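Local coordinates for diaminopimelate decarboxylase (Phaeodactylum tricornutum, PDB 7JPJ), which probably decarboxylates diaminopimelate to lysine with pyridoxal 5'-phosphate as cofactor, working as a dimer in lysine biosynthesis, at residues Ala43-Pro48 with Leu252-Lys257. Residues are numbered along the deposited sequence.
Sequences ACLAFP and LQKIGK
The last turn of helix 34-45 runs out through Ala46-Pro48 to meet the first turns of helix 252-270. Ala43 O lies 3.5 Å from Leu252 CD1 (mt rotamer), itself 4.1 Å from Cys44 SG; the small, buried Cys44 also touches Val55 and Tyr283. Phe47 N donates to Cys44 O (3.0 Å), closing a final turn that Ala46 (phi/psi -98/16) ends. Ala46 O accepts a hydrogen bond from Gln253 NE2 (2.7 Å), the mm glutamine folding back to reach it. Phe47 (-64/133, polyproline II, chi1 t) buries its apolar ring beside Leu53: CE2 is 3.9 Å from Leu252 CD2, CE1 3.8 Å from Gly256 CA, and Leu252 O lies over one face. In this TIM-barrel domain of a fold III PLP enzyme, the exit leads to barrel strand 53-58, and helix 252-270 precedes the neighbouring strand 275-278. Pro48, also near polyproline II (-63/128), a phi its ring imposes, points toward the helix, CA 4.9 Å from that of Gly256; its CD is 3.3 Å from Leu252 O and its CB 3.5 Å from Gly256 C. A CB on Gly256 would clash with Pro48 CD, whereas Lys257 lays its aliphatic CD 3.9 Å from Pro48 CB.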
ATOM      1  N   ALA A  43      15.917 -25.514   4.962  1.00 19.48           N
ATOM      2  CA  ALA A  43      14.960 -25.851   6.008  1.00 19.78           C
ATOM      3  C   ALA A  43      13.632 -26.316   5.427  1.00 19.40           C
ATOM      4  O   ALA A  43      12.961 -27.167   6.021  1.00 19.73           O
ATOM      5  CB  ALA A  43      14.745 -24.654   6.932  1.00 19.92           C
ATOM      6  N   CYS A  44      13.232 -25.776   4.274  1.00 20.55           N
ATOM      7  CA  CYS A  44      11.974 -26.192   3.665  1.00 20.24           C
ATOM      8  C   CYS A  44      12.126 -27.502   2.903  1.00 20.40           C
ATOM      9  O   CYS A  44      11.239 -28.359   2.958  1.00 20.60           O
ATOM     10  CB  CYS A  44      11.445 -25.095   2.742  1.00 18.92           C
ATOM     11  SG  CYS A  44      10.964 -23.580   3.598  1.00 18.26           S
ATOM     12  N   LEU A  45      13.242 -27.677   2.191  1.00 18.55           N
ATOM     13  CA  LEU A  45      13.505 -28.937   1.505  1.00 18.65           C
ATOM     14  C   LEU A  45      13.693 -30.101   2.470  1.00 19.25           C
ATOM     15  O   LEU A  45      13.670 -31.257   2.031  1.00 19.37           O
ATOM     16  CB  LEU A  45      14.739 -28.801   0.612  1.00 18.63           C
ATOM     17  CG  LEU A  45      14.559 -27.933  -0.632  1.00 18.13           C
ATOM     18  CD1 LEU A  45      15.908 -27.492  -1.178  1.00 18.26           C
ATOM     19  CD2 LEU A  45      13.760 -28.672  -1.688  1.00 17.90           C
ATOM     20  N   ALA A  46      13.878 -29.826   3.763  1.00 19.32           N
ATOM     21  CA  ALA A  46      13.995 -30.851   4.789  1.00 19.85           C
ATOM     22  C   ALA A  46      12.679 -31.094   5.521  1.00 20.16           C
ATOM     23  O   ALA A  46      12.678 -31.694   6.601  1.00 20.62           O
ATOM     24  CB  ALA A  46      15.093 -30.471   5.782  1.00 20.15           C
ATOM     25  N   PHE A  47      11.566 -30.634   4.956  1.00 21.62           N
ATOM     26  CA  PHE A  47      10.267 -30.811   5.588  1.00 21.87           C
ATOM     27  C   PHE A  47       9.922 -32.296   5.663  1.00 22.06           C
ATOM     28  O   PHE A  47      10.073 -33.013   4.664  1.00 21.81           O
ATOM     29  CB  PHE A  47       9.193 -30.057   4.802  1.00 21.46           C
ATOM     30  CG  PHE A  47       7.929 -29.804   5.576  1.00 21.72           C
ATOM     31  CD1 PHE A  47       6.931 -30.763   5.629  1.00 21.71           C
ATOM     32  CD2 PHE A  47       7.733 -28.601   6.234  1.00 21.36           C
ATOM     33  CE1 PHE A  47       5.764 -30.533   6.337  1.00 21.59           C
ATOM     34  CE2 PHE A  47       6.568 -28.363   6.941  1.00 20.63           C
ATOM     35  CZ  PHE A  47       5.583 -29.331   6.993  1.00 20.89           C
ATOM     36  N   PRO A  48       9.471 -32.794   6.813  1.00 22.49           N
ATOM     37  CA  PRO A  48       9.127 -34.218   6.917  1.00 22.63           C
ATOM     38  C   PRO A  48       7.981 -34.584   5.982  1.00 22.45           C
ATOM     39  O   PRO A  48       6.926 -33.944   5.981  1.00 22.33           O
ATOM     40  CB  PRO A  48       8.731 -34.379   8.390  1.00 22.85           C
ATOM     41  CG  PRO A  48       9.367 -33.216   9.088  1.00 22.79           C
ATOM     42  CD  PRO A  48       9.346 -32.096   8.103  1.00 22.55           C
ATOM     43  N   LEU A 252       9.754 -26.524  11.481  1.00 23.48           N
ATOM     44  CA  LEU A 252       9.224 -27.377  10.420  1.00 23.56           C
ATOM     45  C   LEU A 252       9.400 -28.857  10.735  1.00 24.70           C
ATOM     46  O   LEU A 252       8.619 -29.686  10.253  1.00 25.05           O
ATOM     47  CB  LEU A 252       9.892 -27.036   9.089  1.00 22.86           C
ATOM     48  CG  LEU A 252       9.653 -25.614   8.584  1.00 21.85           C
ATOM     49  CD1 LEU A 252      10.176 -25.451   7.165  1.00 21.17           C
ATOM     50  CD2 LEU A 252       8.176 -25.267   8.660  1.00 21.26           C
ATOM     51  N   GLN A 253      10.408 -29.212  11.533  1.00 22.05           N
ATOM     52  CA  GLN A 253      10.586 -30.611  11.901  1.00 22.97           C
ATOM     53  C   GLN A 253       9.540 -31.054  12.918  1.00 24.37           C
ATOM     54  O   GLN A 253       9.079 -32.201  12.881  1.00 25.28           O
ATOM     55  CB  GLN A 253      11.996 -30.839  12.444  1.00 23.94           C
ATOM     56  CG  GLN A 253      13.103 -30.531  11.450  1.00 23.77           C
ATOM     57  CD  GLN A 253      13.059 -31.433  10.232  1.00 23.47           C
ATOM     58  OE1 GLN A 253      12.665 -32.599  10.317  1.00 23.94           O
ATOM     59  NE2 GLN A 253      13.469 -30.899   9.086  1.00 22.81           N
ATOM     60  N   LYS A 254       9.147 -30.160  13.828  1.00 24.28           N
ATOM     61  CA  LYS A 254       8.206 -30.538  14.878  1.00 25.53           C
ATOM     62  C   LYS A 254       6.779 -30.637  14.353  1.00 25.90           C
ATOM     63  O   LYS A 254       6.041 -31.550  14.739  1.00 26.98           O
ATOM     64  CB  LYS A 254       8.286 -29.543  16.037  1.00 24.66           C
ATOM     65  CG  LYS A 254       9.530 -29.711  16.882  1.00 24.94           C
ATOM     66  CD  LYS A 254       9.624 -28.669  17.980  1.00 25.08           C
ATOM     67  CE  LYS A 254      10.814 -28.962  18.883  1.00 26.99           C
ATOM     68  NZ  LYS A 254      12.013 -29.333  18.079  1.00 26.87           N
ATOM     69  N   ILE A 255       6.366 -29.710  13.486  1.00 27.42           N
ATOM     70  CA  ILE A 255       5.020 -29.786  12.927  1.00 27.57           C
ATOM     71  C   ILE A 255       4.961 -30.690  11.704  1.00 27.82           C
ATOM     72  O   ILE A 255       3.869 -31.106  11.299  1.00 28.16           O
ATOM     73  CB  ILE A 255       4.482 -28.393  12.557  1.00 25.78           C
ATOM     74  CG1 ILE A 255       5.228 -27.839  11.343  1.00 24.85           C
ATOM     75  CG2 ILE A 255       4.587 -27.444  13.746  1.00 24.52           C
ATOM     76  CD1 ILE A 255       4.449 -26.807  10.567  1.00 23.43           C
ATOM     77  N   GLY A 256       6.107 -31.014  11.112  1.00 24.76           N
ATOM     78  CA  GLY A 256       6.142 -31.817   9.909  1.00 24.14           C
ATOM     79  C   GLY A 256       5.873 -33.293  10.128  1.00 25.29           C
ATOM     80  O   GLY A 256       5.220 -33.930   9.299  1.00 25.13           O
ATOM     81  N   LYS A 257       6.371 -33.852  11.229  1.00 25.41           N
ATOM     82  CA  LYS A 257       6.227 -35.284  11.483  1.00 26.24           C
ATOM     83  C   LYS A 257       4.769 -35.683  11.722  1.00 27.05           C
ATOM     84  O   LYS A 257       4.327 -36.701  11.175  1.00 27.08           O
ATOM     85  CB  LYS A 257       7.112 -35.715  12.657  1.00 27.08           C
ATOM     86  CG  LYS A 257       7.899 -36.999  12.398  1.00 27.23           C
ATOM     87  CD  LYS A 257       9.086 -36.748  11.465  1.00 26.12           C
ATOM     88  CE  LYS A 257       9.444 -37.991  10.653  1.00 25.38           C
ATOM     89  NZ  LYS A 257      10.475 -37.701   9.616  1.00 23.94           N
TER